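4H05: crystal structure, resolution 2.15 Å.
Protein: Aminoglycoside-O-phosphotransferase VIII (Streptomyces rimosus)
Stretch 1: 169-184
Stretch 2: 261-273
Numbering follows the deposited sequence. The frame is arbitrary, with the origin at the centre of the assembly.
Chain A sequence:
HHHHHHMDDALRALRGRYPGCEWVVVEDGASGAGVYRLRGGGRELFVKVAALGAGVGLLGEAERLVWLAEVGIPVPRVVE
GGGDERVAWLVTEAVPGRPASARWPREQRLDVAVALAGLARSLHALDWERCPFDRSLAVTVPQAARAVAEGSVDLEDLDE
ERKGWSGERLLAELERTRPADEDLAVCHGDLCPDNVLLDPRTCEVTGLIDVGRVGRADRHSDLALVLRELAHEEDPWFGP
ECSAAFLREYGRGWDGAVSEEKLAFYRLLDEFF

Stretch 1 (169-184) RLLAELERTRPADEDL
Stretch 2 261-273: EKLAFYRLLDEFF

The strongest polar link between the stretches is a salt bridge at the end where stretch 1 has left its helix: Lys262 NZ donates to Asp181 OD2 at 3.0 Å. Lys262 leaves its helix sideways and reaches its partner by extension (chi1 m, then t, t, t), while Asp181 (chi1 p, phi/psi -138/157) turns its carboxylate to meet it. Nearby, water bridges Tyr266 (chi1 m) to the loop: its OH donates to water 1, which donates to Asp181 O, and accepts from water 2, which donates to Glu182 OE1. Within stretch 1, Glu173 (t, p) salt-bridges Arg169 (NH1 to OE1, 2.9 Å) and Arg176 (NH2 to OE2, 2.7 Å), and Thr177 OG1 (chi1 p) donates to Glu173 O at 2.7 Å, so the hydroxyl is satisfied by its own helix.

The rest is mostly apolar packing. The helices of the two stretches, both begun earlier in the chain, run roughly antiparallel, at 148°, with axes approaching to 10.1 Å. The register pairs Leu174 with Leu269, Thr177 with Phe265 and Pro179 with Lys262, their CA atoms 6.7 to 6.8 Å apart. Leu268 (t, p) is the knob, seated among Leu170, Glu173, Leu174 and Thr177; its CD1 lies 3.3 Å from Leu170 CD2.

Two aromatic rings of stretch 2 complete the packing. Phe265 (chi1 t, chi2 80°) receives Pro179 CD over one face, 3.4 Å from the ring centroid, a CH-pi contact; Arg178 (-52/137) brings the proline ring there, and Pro179 (-60/149) continues the chain in an extended form. Thr177 OG1 sits at the ring edge, and Leu174 CD2 comes within 3.2 Å of Phe265 CE1. A type I turn from Asp270 to Phe273 carries Phe272 (chi1 m, chi2 -101°), whose face takes Leu170 CD1, 3.3 Å from the centroid. Leu170 (-129°, -126°) and Leu174 (-148°, -118°) both have chi angles between the usual wells.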

ATOM      1  N   ARG A 169     -17.698  -3.665  17.859  1.00 37.91           N
ATOM      2  CA  ARG A 169     -18.065  -2.204  17.864  1.00 35.86           C
ATOM      3  C   ARG A 169     -17.441  -1.447  16.678  1.00 37.06           C
ATOM      4  O   ARG A 169     -17.981  -0.469  16.183  1.00 34.31           O
ATOM      5  CB  ARG A 169     -17.501  -1.572  19.109  1.00 36.04           C
ATOM      6  CG  ARG A 169     -17.631  -0.041  19.214  1.00 39.02           C
ATOM      7  CD  ARG A 169     -19.083   0.411  19.213  1.00 43.10           C
ATOM      8  NE  ARG A 169     -19.234   1.860  19.345  1.00 43.29           N
ATOM      9  CZ  ARG A 169     -19.618   2.690  18.372  1.00 54.86           C
ATOM     10  NH1 ARG A 169     -19.889   2.237  17.142  1.00 59.32           N
ATOM     11  NH2 ARG A 169     -19.712   4.000  18.611  1.00 56.56           N
ATOM     12  N   LEU A 170     -16.260  -1.885  16.262  1.00 34.47           N
ATOM     13  CA  LEU A 170     -15.575  -1.270  15.091  1.00 37.21           C
ATOM     14  C   LEU A 170     -16.411  -1.543  13.848  1.00 32.65           C
ATOM     15  O   LEU A 170     -16.833  -0.645  13.121  1.00 33.49           O
ATOM     16  CB  LEU A 170     -14.174  -1.907  14.910  1.00 37.44           C
ATOM     17  CG  LEU A 170     -12.907  -1.052  14.768  1.00 42.48           C
ATOM     18  CD1 LEU A 170     -12.248  -1.527  13.479  1.00 42.05           C
ATOM     19  CD2 LEU A 170     -13.131   0.457  14.747  1.00 35.19           C
ATOM     20  N   LEU A 171     -16.738  -2.806  13.669  1.00 35.84           N
ATOM     21  CA  LEU A 171     -17.558  -3.213  12.563  1.00 33.30           C
ATOM     22  C   LEU A 171     -18.944  -2.585  12.609  1.00 34.40           C
ATOM     23  O   LEU A 171     -19.457  -2.228  11.544  1.00 36.43           O
ATOM     24  CB  LEU A 171     -17.612  -4.729  12.518  1.00 35.35           C
ATOM     25  CG  LEU A 171     -18.408  -5.369  11.417  1.00 38.91           C
ATOM     26  CD1 LEU A 171     -17.593  -5.126  10.137  1.00 36.60           C
ATOM     27  CD2 LEU A 171     -18.630  -6.857  11.763  1.00 37.71           C
ATOM     28  N   ALA A 172     -19.564  -2.432  13.801  1.00 37.83           N
ATOM     29  CA  ALA A 172     -20.837  -1.626  13.891  1.00 36.59           C
ATOM     30  C   ALA A 172     -20.598  -0.209  13.283  1.00 36.27           C
ATOM     31  O   ALA A 172     -21.432   0.322  12.539  1.00 34.19           O
ATOM     32  CB  ALA A 172     -21.373  -1.513  15.340  1.00 34.08           C
ATOM     33  N   GLU A 173     -19.457   0.413  13.604  1.00 37.65           N
ATOM     34  CA  GLU A 173     -19.259   1.815  13.191  1.00 39.24           C
ATOM     35  C   GLU A 173     -19.109   1.830  11.677  1.00 31.01           C
ATOM     36  O   GLU A 173     -19.704   2.607  10.982  1.00 25.32           O
ATOM     37  CB  GLU A 173     -18.068   2.448  13.934  1.00 41.73           C
ATOM     38  CG  GLU A 173     -17.895   3.961  13.744  1.00 42.79           C
ATOM     39  CD  GLU A 173     -19.072   4.761  14.245  1.00 44.33           C
ATOM     40  OE1 GLU A 173     -19.788   4.229  15.078  1.00 42.78           O
ATOM     41  OE2 GLU A 173     -19.327   5.883  13.781  1.00 44.53           O
ATOM     42  N   LEU A 174     -18.396   0.852  11.169  1.00 32.80           N
ATOM     43  CA  LEU A 174     -18.145   0.744   9.707  1.00 33.83           C
ATOM     44  C   LEU A 174     -19.430   0.578   8.893  1.00 36.25           C
ATOM     45  O   LEU A 174     -19.678   1.352   7.972  1.00 33.93           O
ATOM     46  CB  LEU A 174     -17.257  -0.448   9.504  1.00 32.24           C
ATOM     47  CG  LEU A 174     -16.215  -0.590   8.422  1.00 36.05           C
ATOM     48  CD1 LEU A 174     -16.559  -1.728   7.539  1.00 28.50           C
ATOM     49  CD2 LEU A 174     -15.767   0.694   7.723  1.00 32.76           C
ATOM     50  N   GLU A 175     -20.255  -0.410   9.285  1.00 37.94           N
ATOM     51  CA  GLU A 175     -21.600  -0.649   8.692  1.00 36.43           C
ATOM     52  C   GLU A 175     -22.469   0.605   8.845  1.00 34.98           C
ATOM     53  O   GLU A 175     -23.165   1.036   7.904  1.00 34.01           O
ATOM     54  CB  GLU A 175     -22.255  -1.933   9.290  1.00 39.62           C
ATOM     55  CG  GLU A 175     -21.778  -3.289   8.710  1.00 37.79           C
ATOM     56  CD  GLU A 175     -22.038  -4.499   9.643  1.00 40.31           C
ATOM     57  N   ARG A 176     -22.377   1.288   9.977  1.00 36.94           N
ATOM     58  CA  ARG A 176     -23.238   2.467  10.169  1.00 35.74           C
ATOM     59  C   ARG A 176     -22.896   3.651   9.294  1.00 39.17           C
ATOM     60  O   ARG A 176     -23.773   4.357   8.773  1.00 38.17           O
ATOM     61  CB  ARG A 176     -23.198   2.919  11.633  1.00 43.19           C
ATOM     62  CG  ARG A 176     -24.076   4.144  11.922  1.00 43.98           C
ATOM     63  CD  ARG A 176     -24.054   4.542  13.408  1.00 47.25           C
ATOM     64  NE  ARG A 176     -22.900   5.407  13.712  1.00 51.14           N
ATOM     65  CZ  ARG A 176     -22.751   6.682  13.306  1.00 48.93           C
ATOM     66  NH1 ARG A 176     -23.682   7.303  12.583  1.00 45.18           N
ATOM     67  NH2 ARG A 176     -21.644   7.346  13.615  1.00 47.39           N
ATOM     68  N   THR A 177     -21.608   3.922   9.181  1.00 37.38           N
ATOM     69  CA  THR A 177     -21.128   5.018   8.344  1.00 36.99           C
ATOM     70  C   THR A 177     -20.863   4.684   6.885  1.00 35.42           C
ATOM     71  O   THR A 177     -20.518   5.564   6.131  1.00 37.85           O
ATOM     72  CB  THR A 177     -19.872   5.624   8.979  1.00 39.24           C
ATOM     73  OG1 THR A 177     -18.923   4.585   9.329  1.00 35.70           O
ATOM     74  CG2 THR A 177     -20.282   6.337  10.286  1.00 39.72           C
ATOM     75  N   ARG A 178     -21.087   3.475   6.400  1.00 35.51           N
ATOM     76  CA  ARG A 178     -20.662   3.238   4.997  1.00 39.52           C
ATOM     77  C   ARG A 178     -21.215   4.284   4.047  1.00 37.64           C
ATOM     78  O   ARG A 178     -22.334   4.681   4.159  1.00 36.28           O
ATOM     79  CB  ARG A 178     -20.873   1.794   4.476  1.00 42.99           C
ATOM     80  CG  ARG A 178     -21.960   1.524   3.475  1.00 44.97           C
ATOM     81  CD  ARG A 178     -22.109  -0.008   3.306  1.00 48.89           C
ATOM     82  NE  ARG A 178     -21.856  -0.471   1.944  1.00 47.16           N
ATOM     83  CZ  ARG A 178     -21.678  -1.737   1.559  1.00 49.38           C
ATOM     84  NH1 ARG A 178     -21.710  -2.770   2.404  1.00 45.86           N
ATOM     85  NH2 ARG A 178     -21.473  -1.985   0.272  1.00 55.22           N
ATOM     86  N   PRO A 179     -20.391   4.769   3.114  1.00 40.13           N
ATOM     87  CA  PRO A 179     -20.922   5.759   2.173  1.00 43.61           C
ATOM     88  C   PRO A 179     -22.107   5.284   1.320  1.00 42.49           C
ATOM     89  O   PRO A 179     -22.255   4.085   1.046  1.00 36.57           O
ATOM     90  CB  PRO A 179     -19.710   6.083   1.308  1.00 40.27           C
ATOM     91  CG  PRO A 179     -18.562   5.838   2.219  1.00 39.57           C
ATOM     92  CD  PRO A 179     -18.947   4.590   2.936  1.00 36.32           C
ATOM     93  N   ALA A 180     -22.961   6.249   0.987  1.00 43.16           N
ATOM     94  CA  ALA A 180     -24.028   6.119  -0.020  1.00 50.82           C
ATOM     95  C   ALA A 180     -23.559   5.694  -1.437  1.00 51.27           C
ATOM     96  O   ALA A 180     -24.224   4.934  -2.121  1.00 48.81           O
ATOM     97  CB  ALA A 180     -24.756   7.470  -0.121  1.00 48.51           C
ATOM     98  N   ASP A 181     -22.416   6.217  -1.879  1.00 52.02           N
ATOM     99  CA  ASP A 181     -21.953   6.039  -3.266  1.00 48.38           C
ATOM    100  C   ASP A 181     -20.428   5.767  -3.223  1.00 43.23           C
ATOM    101  O   ASP A 181     -19.783   6.076  -2.233  1.00 38.26           O
ATOM    102  CB  ASP A 181     -22.205   7.330  -4.014  1.00 53.19           C
ATOM    103  CG  ASP A 181     -21.392   8.467  -3.439  1.00 59.49           C
ATOM    104  OD1 ASP A 181     -21.837   8.970  -2.371  1.00 63.34           O
ATOM    105  OD2 ASP A 181     -20.283   8.789  -3.993  1.00 61.09           O
ATOM    106  N   GLU A 182     -19.885   5.132  -4.258  1.00 35.85           N
ATOM    107  CA  GLU A 182     -18.444   4.953  -4.427  1.00 34.18           C
ATOM    108  C   GLU A 182     -18.135   5.739  -5.661  1.00 31.51           C
ATOM    109  O   GLU A 182     -18.678   5.429  -6.702  1.00 32.70           O
ATOM    110  CB  GLU A 182     -18.057   3.484  -4.664  1.00 32.53           C
ATOM    111  CG  GLU A 182     -18.066   2.616  -3.445  1.00 30.44           C
ATOM    112  CD  GLU A 182     -17.919   1.183  -3.814  1.00 29.78           C
ATOM    113  OE1 GLU A 182     -16.853   0.614  -3.477  1.00 28.62           O
ATOM    114  OE2 GLU A 182     -18.851   0.640  -4.444  1.00 27.88           O
ATOM    115  N   ASP A 183     -17.280   6.749  -5.557  1.00 31.54           N
ATOM    116  CA  ASP A 183     -16.802   7.450  -6.732  1.00 29.89           C
ATOM    117  C   ASP A 183     -15.559   6.643  -7.285  1.00 30.61           C
ATOM    118  O   ASP A 183     -14.426   6.839  -6.873  1.00 31.83           O
ATOM    119  CB  ASP A 183     -16.476   8.852  -6.268  1.00 34.03           C
ATOM    120  CG  ASP A 183     -15.757   9.655  -7.313  1.00 31.54           C
ATOM    121  OD1 ASP A 183     -15.830   9.271  -8.464  1.00 35.85           O
ATOM    122  OD2 ASP A 183     -15.143  10.669  -6.976  1.00 42.89           O
ATOM    123  N   LEU A 184     -15.777   5.709  -8.194  1.00 27.97           N
ATOM    124  CA  LEU A 184     -14.765   4.718  -8.481  1.00 25.63           C
ATOM    125  C   LEU A 184     -13.590   5.286  -9.239  1.00 26.69           C
ATOM    126  O   LEU A 184     -13.758   6.057 -10.164  1.00 25.79           O
ATOM    127  CB  LEU A 184     -15.349   3.577  -9.320  1.00 22.81           C
ATOM    128  CG  LEU A 184     -16.336   2.632  -8.657  1.00 24.50           C
ATOM    129  CD1 LEU A 184     -17.009   1.672  -9.647  1.00 22.56           C
ATOM    130  CD2 LEU A 184     -15.759   1.915  -7.464  1.00 25.18           C
ATOM    131  N   GLU A 261     -16.105  13.182   5.327  1.00 25.49           N
ATOM    132  CA  GLU A 261     -16.826  12.009   5.819  1.00 34.02           C
ATOM    133  C   GLU A 261     -16.283  10.700   5.165  1.00 31.72           C
ATOM    134  O   GLU A 261     -16.076   9.690   5.864  1.00 38.09           O
ATOM    135  CB  GLU A 261     -18.333  12.130   5.579  1.00 33.09           C
ATOM    136  CG  GLU A 261     -19.048  13.340   6.250  1.00 42.89           C
ATOM    137  CD  GLU A 261     -19.069  14.684   5.427  1.00 44.64           C
ATOM    138  OE1 GLU A 261     -19.807  15.588   5.882  1.00 40.53           O
ATOM    139  OE2 GLU A 261     -18.370  14.885   4.369  1.00 48.69           O
ATOM    140  N   LYS A 262     -16.064  10.730   3.855  1.00 28.89           N
ATOM    141  CA  LYS A 262     -15.414   9.592   3.098  1.00 31.24           C
ATOM    142  C   LYS A 262     -13.992   9.362   3.632  1.00 29.90           C
ATOM    143  O   LYS A 262     -13.531   8.266   3.893  1.00 30.47           O
ATOM    144  CB  LYS A 262     -15.452   9.855   1.585  1.00 31.57           C
ATOM    145  CG  LYS A 262     -16.831   9.663   0.927  1.00 32.17           C
ATOM    146  CD  LYS A 262     -16.826  10.105  -0.523  1.00 34.57           C
ATOM    147  CE  LYS A 262     -17.877   9.446  -1.432  1.00 38.00           C
ATOM    148  NZ  LYS A 262     -17.629   9.661  -2.919  1.00 39.81           N
ATOM    149  N   LEU A 263     -13.274  10.406   3.895  1.00 30.32           N
ATOM    150  CA  LEU A 263     -11.930  10.169   4.450  1.00 27.39           C
ATOM    151  C   LEU A 263     -12.043   9.473   5.783  1.00 26.61           C
ATOM    152  O   LEU A 263     -11.269   8.556   6.122  1.00 28.61           O
ATOM    153  CB  LEU A 263     -11.205  11.496   4.657  1.00 24.74           C
ATOM    154  CG  LEU A 263     -10.387  12.224   3.607  1.00 28.30           C
ATOM    155  CD1 LEU A 263     -10.576  11.706   2.218  1.00 27.05           C
ATOM    156  CD2 LEU A 263     -10.450  13.759   3.740  1.00 24.01           C
ATOM    157  N   ALA A 264     -12.945   9.967   6.615  1.00 26.87           N
ATOM    158  CA  ALA A 264     -13.142   9.350   7.924  1.00 26.70           C
ATOM    159  C   ALA A 264     -13.480   7.868   7.766  1.00 24.45           C
ATOM    160  O   ALA A 264     -12.858   7.023   8.419  1.00 24.38           O
ATOM    161  CB  ALA A 264     -14.156  10.117   8.769  1.00 26.97           C
ATOM    162  N   PHE A 265     -14.330   7.568   6.787  1.00 25.83           N
ATOM    163  CA  PHE A 265     -14.767   6.223   6.546  1.00 27.25           C
ATOM    164  C   PHE A 265     -13.619   5.374   6.073  1.00 25.81           C
ATOM    165  O   PHE A 265     -13.437   4.294   6.563  1.00 29.77           O
ATOM    166  CB  PHE A 265     -15.888   6.127   5.531  1.00 28.90           C
ATOM    167  CG  PHE A 265     -16.298   4.701   5.280  1.00 27.84           C
ATOM    168  CD1 PHE A 265     -17.129   4.042   6.159  1.00 27.17           C
ATOM    169  CD2 PHE A 265     -15.771   3.995   4.223  1.00 27.99           C
ATOM    170  CE1 PHE A 265     -17.468   2.728   5.973  1.00 27.38           C
ATOM    171  CE2 PHE A 265     -16.110   2.695   3.992  1.00 27.45           C
ATOM    172  CZ  PHE A 265     -16.953   2.034   4.878  1.00 28.00           C
ATOM    173  N   TYR A 266     -12.775   5.886   5.204  1.00 25.50           N
ATOM    174  CA  TYR A 266     -11.700   5.047   4.663  1.00 23.20           C
ATOM    175  C   TYR A 266     -10.523   4.951   5.603  1.00 23.86           C
ATOM    176  O   TYR A 266      -9.796   3.957   5.594  1.00 23.52           O
ATOM    177  CB  TYR A 266     -11.351   5.452   3.192  1.00 22.46           C
ATOM    178  CG  TYR A 266     -12.464   5.048   2.208  1.00 22.27           C
ATOM    179  CD1 TYR A 266     -12.652   3.708   1.867  1.00 22.39           C
ATOM    180  CD2 TYR A 266     -13.335   5.967   1.672  1.00 24.47           C
ATOM    181  CE1 TYR A 266     -13.658   3.317   1.049  1.00 21.72           C
ATOM    182  CE2 TYR A 266     -14.382   5.565   0.812  1.00 25.25           C
ATOM    183  CZ  TYR A 266     -14.544   4.230   0.582  1.00 24.22           C
ATOM    184  OH  TYR A 266     -15.519   3.801  -0.179  1.00 28.30           O
ATOM    185  N   ARG A 267     -10.389   5.898   6.531  1.00 22.92           N
ATOM    186  CA  ARG A 267      -9.464   5.727   7.632  1.00 23.88           C
ATOM    187  C   ARG A 267      -9.937   4.616   8.580  1.00 24.88           C
ATOM    188  O   ARG A 267      -9.107   3.892   9.123  1.00 27.54           O
ATOM    189  CB  ARG A 267      -9.266   7.027   8.470  1.00 27.92           C
ATOM    190  CG  ARG A 267      -8.276   8.097   7.972  1.00 31.08           C
ATOM    191  CD  ARG A 267      -7.946   9.169   9.083  1.00 33.46           C
ATOM    192  NE  ARG A 267      -8.627  10.317   8.555  1.00 48.14           N
ATOM    193  CZ  ARG A 267      -9.728  10.907   8.978  1.00 43.37           C
ATOM    194  NH1 ARG A 267     -10.276  10.667  10.139  1.00 40.87           N
ATOM    195  NH2 ARG A 267     -10.237  11.830   8.182  1.00 45.82           N
ATOM    196  N   LEU A 268     -11.243   4.547   8.831  1.00 24.79           N
ATOM    197  CA  LEU A 268     -11.832   3.523   9.690  1.00 25.39           C
ATOM    198  C   LEU A 268     -11.759   2.151   9.034  1.00 27.66           C
ATOM    199  O   LEU A 268     -11.317   1.140   9.645  1.00 26.48           O
ATOM    200  CB  LEU A 268     -13.308   3.871  10.016  1.00 24.76           C
ATOM    201  CG  LEU A 268     -14.114   2.765  10.658  1.00 26.33           C
ATOM    202  CD1 LEU A 268     -13.572   2.367  12.054  1.00 24.26           C
ATOM    203  CD2 LEU A 268     -15.616   3.191  10.649  1.00 29.55           C
ATOM    204  N   LEU A 269     -12.120   2.105   7.764  1.00 26.83           N
ATOM    205  CA  LEU A 269     -11.927   0.807   7.057  1.00 27.72           C
ATOM    206  C   LEU A 269     -10.533   0.211   7.212  1.00 26.88           C
ATOM    207  O   LEU A 269     -10.347  -1.034   7.363  1.00 24.16           O
ATOM    208  CB  LEU A 269     -12.290   0.962   5.579  1.00 26.85           C
ATOM    209  CG  LEU A 269     -12.178  -0.294   4.716  1.00 28.21           C
ATOM    210  CD1 LEU A 269     -13.166  -1.355   5.231  1.00 25.64           C
ATOM    211  CD2 LEU A 269     -12.375   0.062   3.219  1.00 23.98           C
ATOM    212  N   ASP A 270      -9.558   1.094   7.177  1.00 24.61           N
ATOM    213  CA  ASP A 270      -8.199   0.656   7.162  1.00 26.83           C
ATOM    214  C   ASP A 270      -7.765   0.080   8.497  1.00 29.08           C
ATOM    215  O   ASP A 270      -6.813  -0.674   8.546  1.00 24.57           O
ATOM    216  CB  ASP A 270      -7.235   1.771   6.728  1.00 26.04           C
ATOM    217  CG  ASP A 270      -5.856   1.222   6.266  1.00 29.28           C
ATOM    218  OD1 ASP A 270      -5.783   0.223   5.499  1.00 27.77           O
ATOM    219  OD2 ASP A 270      -4.820   1.746   6.707  1.00 30.97           O
ATOM    220  N   GLU A 271      -8.449   0.433   9.576  1.00 31.57           N
ATOM    221  CA  GLU A 271      -8.116  -0.123  10.854  1.00 33.53           C
ATOM    222  C   GLU A 271      -8.324  -1.628  10.878  1.00 33.77           C
ATOM    223  O   GLU A 271      -7.823  -2.295  11.765  1.00 35.70           O
ATOM    224  CB  GLU A 271      -9.036   0.463  11.906  1.00 35.22           C
ATOM    225  CG  GLU A 271      -9.045   2.001  11.964  1.00 35.61           C
ATOM    226  CD  GLU A 271      -8.249   2.482  13.121  1.00 38.48           C
ATOM    227  OE1 GLU A 271      -7.194   1.836  13.339  1.00 41.10           O
ATOM    228  OE2 GLU A 271      -8.688   3.440  13.805  1.00 33.68           O
ATOM    229  N   PHE A 272      -9.107  -2.136   9.933  1.00 31.73           N
ATOM    230  CA  PHE A 272      -9.488  -3.557   9.919  1.00 33.96           C
ATOM    231  C   PHE A 272      -8.438  -4.407   9.247  1.00 37.23           C
ATOM    232  O   PHE A 272      -8.487  -5.611   9.327  1.00 43.19           O
ATOM    233  CB  PHE A 272     -10.791  -3.782   9.160  1.00 29.12           C
ATOM    234  CG  PHE A 272     -11.994  -3.213   9.846  1.00 32.05           C
ATOM    235  CD1 PHE A 272     -12.842  -4.018  10.571  1.00 31.92           C
ATOM    236  CD2 PHE A 272     -12.265  -1.912   9.767  1.00 31.72           C
ATOM    237  CE1 PHE A 272     -13.942  -3.506  11.180  1.00 34.47           C
ATOM    238  CE2 PHE A 272     -13.356  -1.361  10.393  1.00 34.57           C
ATOM    239  CZ  PHE A 272     -14.191  -2.159  11.128  1.00 35.68           C
ATOM    240  N   PHE A 273      -7.503  -3.773   8.573  1.00 38.89           N
ATOM    241  CA  PHE A 273      -6.516  -4.479   7.801  1.00 42.77           C
ATOM    242  C   PHE A 273      -5.111  -4.297   8.336  1.00 40.38           C
ATOM    243  O   PHE A 273      -4.184  -4.931   7.871  1.00 42.23           O
ATOM    244  CB  PHE A 273      -6.559  -3.964   6.360  1.00 45.01           C
ATOM    245  CG  PHE A 273      -7.858  -4.189   5.673  1.00 39.93           C
ATOM    246  CD1 PHE A 273      -8.047  -5.302   4.898  1.00 46.51           C
ATOM    247  CD2 PHE A 273      -8.840  -3.238   5.709  1.00 35.56           C
ATOM    248  CE1 PHE A 273      -9.241  -5.497   4.214  1.00 44.37           C
ATOM    249  CE2 PHE A 273     -10.027  -3.431   5.078  1.00 32.50           C
ATOM    250  CZ  PHE A 273     -10.250  -4.566   4.338  1.00 39.61           C
ATOM    251  OXT PHE A 273      -4.833  -3.510   9.202  1.00 44.11           O
TER
HETATM  252  O   HOH W   1     -17.291   5.751  -1.001  1.00 27.01           O
HETATM  253  O   HOH W   2     -14.665   2.017  -2.241  1.00 30.29           O